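Local coordinates for phenolic acid decarboxylase (Sedimentibacter hydroxybenzoicus, PDB 7AE5) that catalyses the reversible, non-oxidative decarboxylation of phenolic acids such as vanillate, 4-hydroxybenzoate and 3,4-dihydroxybenzoate, using prenylated FMN and manganese, at the interface of chains A and B and the interface of chains A and C. Numbering follows the deposited sequence. Chains: chain A/B/C, Phenolic acid decarboxylase.

Contact 1: the interface of chains A and B. Residues chain A 337, 367, 370-371, 374; chain B 370-371, 374.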
loop_
_atom_site.group_PDB
_atom_site.type_symbol
_atom_site.label_atom_id
_atom_site.label_comp_id
_atom_site.label_asym_id
_atom_site.label_seq_id
_atom_site.Cartn_x
_atom_site.Cartn_y
_atom_site.Cartn_z
ATOM N N MET A 337 0.859 -30.622 5.342
ATOM C CA MET A 337 1.310 -30.233 4.006
ATOM C C MET A 337 2.477 -31.122 3.602
ATOM O O MET A 337 3.646 -30.725 3.707
ATOM C CB MET A 337 1.692 -28.752 3.966
ATOM C CG MET A 337 0.755 -27.866 4.774
ATOM S SD MET A 337 1.245 -26.136 4.856
ATOM C CE MET A 337 -0.183 -25.347 4.117
ATOM N N GLY A 367 0.235 -20.199 1.325
ATOM C CA GLY A 367 -0.394 -21.002 2.362
ATOM C C GLY A 367 0.619 -21.699 3.250
ATOM O O GLY A 367 0.432 -21.795 4.466
ATOM N N PHE A 370 1.771 -19.080 5.526
ATOM C CA PHE A 370 0.734 -18.876 6.534
ATOM C C PHE A 370 0.822 -19.936 7.624
ATOM O O PHE A 370 0.610 -19.641 8.806
ATOM C CB PHE A 370 -0.656 -18.905 5.893
ATOM C CG PHE A 370 -0.950 -17.726 5.009
ATOM C CD1 PHE A 370 -0.289 -16.522 5.183
ATOM C CD2 PHE A 370 -1.899 -17.823 4.003
ATOM C CE1 PHE A 370 -0.564 -15.440 4.368
ATOM C CE2 PHE A 370 -2.182 -16.744 3.185
ATOM C CZ PHE A 370 -1.516 -15.550 3.369
ATOM N N ARG A 371 1.132 -21.177 7.241
ATOM C CA ARG A 371 1.222 -22.253 8.222
ATOM C C ARG A 371 2.405 -22.053 9.158
ATOM O O ARG A 371 2.274 -22.233 10.374
ATOM C CB ARG A 371 1.316 -23.605 7.514
ATOM C CG ARG A 371 1.286 -24.791 8.463
ATOM C CD ARG A 371 -0.096 -24.978 9.056
ATOM N NE ARG A 371 -0.068 -25.777 10.277
ATOM C CZ ARG A 371 0.081 -25.276 11.497
ATOM N NH1 ARG A 371 0.260 -23.979 11.696
ATOM N NH2 ARG A 371 0.058 -26.098 12.542
ATOM N N SER A 374 1.804 -19.528 11.810
ATOM C CA SER A 374 0.835 -19.901 12.833
ATOM C C SER A 374 1.321 -21.061 13.695
ATOM O O SER A 374 0.513 -21.669 14.408
ATOM C CB SER A 374 -0.517 -20.245 12.198
ATOM O OG SER A 374 -0.356 -21.057 11.050
ATOM N N PHE B 370 -3.969 -16.701 10.129
ATOM C CA PHE B 370 -2.984 -17.434 9.338
ATOM C C PHE B 370 -3.250 -18.932 9.382
ATOM O O PHE B 370 -3.152 -19.619 8.358
ATOM C CB PHE B 370 -1.568 -17.141 9.839
ATOM C CG PHE B 370 -1.096 -15.740 9.567
ATOM C CD1 PHE B 370 -1.554 -15.035 8.466
ATOM C CD2 PHE B 370 -0.184 -15.132 10.414
ATOM C CE1 PHE B 370 -1.113 -13.745 8.221
ATOM C CE2 PHE B 370 0.261 -13.846 10.173
ATOM C CZ PHE B 370 -0.203 -13.152 9.076
ATOM N N ARG B 371 -3.588 -19.457 10.563
ATOM C CA ARG B 371 -3.873 -20.882 10.696
ATOM C C ARG B 371 -5.052 -21.291 9.823
ATOM O O ARG B 371 -4.993 -22.302 9.113
ATOM C CB ARG B 371 -4.144 -21.228 12.161
ATOM C CG ARG B 371 -4.206 -22.719 12.443
ATOM C CD ARG B 371 -2.927 -23.403 12.000
ATOM N NE ARG B 371 -3.097 -24.839 11.818
ATOM C CZ ARG B 371 -3.263 -25.431 10.643
ATOM N NH1 ARG B 371 -3.321 -24.733 9.519
ATOM N NH2 ARG B 371 -3.373 -26.755 10.592
ATOM N N SER B 374 -4.398 -21.645 6.258
ATOM C CA SER B 374 -3.504 -22.751 5.933
ATOM C C SER B 374 -4.136 -24.106 6.232
ATOM O O SER B 374 -3.425 -25.111 6.334
ATOM C CB SER B 374 -2.174 -22.603 6.675
ATOM O OG SER B 374 -2.367 -22.584 8.079
#

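Contact 2: the interface of chains A and C. Residues chain A 19, 21-22, 49, 51; chain C 471, 474-475, 478.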
loop_
_atom_site.group_PDB
_atom_site.type_symbol
_atom_site.label_atom_id
_atom_site.label_comp_id
_atom_site.label_asym_id
_atom_site.label_seq_id
_atom_site.Cartn_x
_atom_site.Cartn_y
_atom_site.Cartn_z
ATOM N N GLY A 19 41.136 -33.004 10.382
ATOM C CA GLY A 19 41.627 -31.671 10.092
ATOM C C GLY A 19 40.733 -30.550 10.566
ATOM O O GLY A 19 40.851 -29.425 10.072
ATOM N N LEU A 21 40.493 -29.489 13.834
ATOM C CA LEU A 21 40.933 -29.015 15.137
ATOM C C LEU A 21 42.353 -28.485 15.025
ATOM O O LEU A 21 43.211 -29.110 14.394
ATOM C CB LEU A 21 40.861 -30.125 16.196
ATOM C CG LEU A 21 41.129 -29.700 17.642
ATOM C CD1 LEU A 21 40.140 -30.366 18.585
ATOM C CD2 LEU A 21 42.559 -30.025 18.054
ATOM N N ILE A 22 42.591 -27.328 15.639
ATOM C CA ILE A 22 43.894 -26.673 15.647
ATOM C C ILE A 22 44.432 -26.704 17.071
ATOM O O ILE A 22 43.700 -26.405 18.022
ATOM C CB ILE A 22 43.798 -25.229 15.126
ATOM C CG1 ILE A 22 43.647 -25.212 13.604
ATOM C CG2 ILE A 22 45.017 -24.419 15.546
ATOM C CD1 ILE A 22 43.576 -23.816 13.019
ATOM N N PRO A 49 37.595 -24.716 12.083
ATOM C CA PRO A 49 37.977 -25.762 13.030
ATOM C C PRO A 49 37.761 -25.328 14.476
ATOM O O PRO A 49 37.551 -24.152 14.781
ATOM C CB PRO A 49 39.469 -25.946 12.733
ATOM C CG PRO A 49 39.918 -24.555 12.385
ATOM C CD PRO A 49 38.751 -23.901 11.668
ATOM N N VAL A 51 39.542 -24.820 18.108
ATOM C CA VAL A 51 40.861 -24.349 18.515
ATOM C C VAL A 51 41.112 -24.823 19.938
ATOM O O VAL A 51 40.326 -24.525 20.847
ATOM C CB VAL A 51 40.984 -22.821 18.409
ATOM C CG1 VAL A 51 42.306 -22.359 18.999
ATOM C CG2 VAL A 51 40.862 -22.383 16.957
ATOM N N LEU C 471 45.904 -18.813 12.913
ATOM C CA LEU C 471 45.198 -20.074 12.717
ATOM C C LEU C 471 45.406 -20.612 11.306
ATOM O O LEU C 471 45.551 -21.826 11.114
ATOM C CB LEU C 471 43.708 -19.890 13.005
ATOM C CG LEU C 471 43.326 -19.671 14.470
ATOM C CD1 LEU C 471 41.821 -19.479 14.615
ATOM C CD2 LEU C 471 43.813 -20.827 15.331
ATOM N N LEU C 474 48.720 -22.141 11.170
ATOM C CA LEU C 474 48.655 -23.348 11.988
ATOM C C LEU C 474 47.951 -24.477 11.247
ATOM O O LEU C 474 48.378 -25.635 11.316
ATOM C CB LEU C 474 47.945 -23.050 13.309
ATOM C CG LEU C 474 48.770 -22.351 14.390
ATOM C CD1 LEU C 474 47.931 -22.125 15.638
ATOM C CD2 LEU C 474 50.016 -23.157 14.719
ATOM N N LEU C 475 46.871 -24.156 10.531
ATOM C CA LEU C 475 46.148 -25.166 9.764
ATOM C C LEU C 475 47.043 -25.789 8.698
ATOM O O LEU C 475 47.280 -27.002 8.694
ATOM C CB LEU C 475 44.907 -24.541 9.123
ATOM C CG LEU C 475 43.528 -25.039 9.556
ATOM C CD1 LEU C 475 42.439 -24.244 8.851
ATOM C CD2 LEU C 475 43.377 -26.524 9.275
ATOM N N GLN C 478 50.242 -28.278 9.771
ATOM C CA GLN C 478 50.104 -29.402 10.695
ATOM C C GLN C 478 49.167 -30.457 10.119
ATOM O O GLN C 478 48.827 -30.420 8.937
ATOM C CB GLN C 478 49.596 -28.937 12.063
ATOM C CG GLN C 478 48.087 -28.773 12.156
ATOM C CD GLN C 478 47.609 -28.613 13.588
ATOM O OE1 GLN C 478 46.531 -29.085 13.951
ATOM N NE2 GLN C 478 48.414 -27.952 14.412
#

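Contact 1: the interface of chains A and B
A:Arg371 and B:Arg371 lie face to face across the two-fold axis, their guanidinium planes turned just 3° from parallel. The stack is offset: NE of each group sits over the centre of its mate, with A:Arg371 NE 3.2 Å from B:Arg371 CZ, while the CD methylene of A:Arg371 rests 3.3 Å from NH1 of B:Arg371. Two like charges so closely layered would be expected to repel, a cost that the carbonyl-bearing C-terminal ends of the two 364-372 helices may ease. On both chains CG points away from the backbone N (chi1 -170° in B:Arg371) and the chain then folds at chi2, carrying the guanidinium back beside the end of its own helix.

There B:Ser374 helps to fix it. NH1 of B:Arg371 donates to OG of B:Ser374 at 2.8 Å, with the hydroxyl tilted out of the guanidinium plane. The same hydroxyl hydrogen-bonds to B:Phe370 O and B:Arg371 O, tilted out of both carbonyl planes; having one hydrogen, it can serve only one of them at a time. With chi1 at 59°, OG is tucked between the backbone N and the carbonyl carbon, which keeps it close to those oxygens. B:Ser374 also packs across the axis: its CB lies 3.5 Å from A:Gly367 O and beside A:Arg371 CB, and its OG is 3.4 Å from A:Arg371 CD. A:Ser374 packs likewise on B:Arg371 by the two-fold, although its bond from A:Arg371 NH1 is weak.

Replacing B:Arg371 with an alanine would probably leave one face of the A:Arg371 guanidinium without its stacking mate and take from B:Ser374 OG a side-chain donor.

This patch joins two identical helix ends within the homohexamer. Alongside the arginines, the phenylalanine side chains cross at about a right angle, A:Phe370 CD1 lying 3.8 Å from B:Phe370 CD1. The CB of B:Phe370 sits 3.5 Å from the carbonyl oxygen of A:Phe370.

Contact 2: the interface of chains A and C
The carboxamide of C:Gln478 turns its oxygen end toward the peptide group of A:Leu21, OE1 as modelled standing 3.3 Å from A:Leu21 O and, more loosely, near A:Ile22 CA. Two carbonyl oxygens give no hydrogen bond, and the coordinates alone do not show whether the amide is turned the other way. The puckered ring of A:Pro49 lies at the border of the apolar core, its CG a loose 4.4 Å from C:Leu475 CD1.

That core is built round A:Ile22, on strand 21-24, which buries more surface than any other residue of the patch. It presses against the C-terminal helix 464-476 of chain C, where C:Leu471 and C:Leu475 stand one turn apart. CD1 of A:Ile22 enters between them, 3.4 Å from the C:Leu471 carbonyl oxygen and 3.7 Å from C:Leu475 CG. The second methyl branch, CG2, turns instead to C:Leu474, meeting its CD1 at 3.7 Å, and also touches C:Leu471 CD2. This division follows from the torsions: CG1 is anti to the carbonyl carbon (chi1 -76°) and the chain runs straight on to CD1, while CG2, anti to the backbone N, diverges toward C:Leu474. One isoleucine thus packs against three leucines of the helix, crossing C:Leu475 at about a right angle.

A:Val51, on strand 50-53, extends the apolar surface. Its CG2 and C:Leu471 CD2 meet tip to tip at 3.7 Å, so C:Leu471 is flanked by residues from two strands. Toward the helix end, C:Leu475 CD2 lies 3.9 Å from A:Gly19 O; the chi1 of this leucine, -116°, is well away from a staggered value and may reflect the fit against A:Ile22.

By seating the C-terminal helix of one subunit on the UbiD N-terminal domain of its neighbour, this mainly apolar, two-fold repeated contact probably helps to hold the pair together.

Contact 1 and contact 2 lie about 45 Å apart, centre to centre, and share no residue. Chain A belongs to both, but meets a different copy of the protein in each: contact 1 pairs the same helix, 364-372, from A and B, whereas contact 2 joins strands 21-24 and 50-53 of A to the C-terminal helix of C. Because A meets B at one and C at the other, the two link B, A and C in succession; each is two-fold symmetric, as would suit a homohexamer. The centres of contacts 1 and 2 lie about 29 Å and 25 Å from A:Glu278, the predicted proton donor, suggesting a role in assembly rather than direct chemistry.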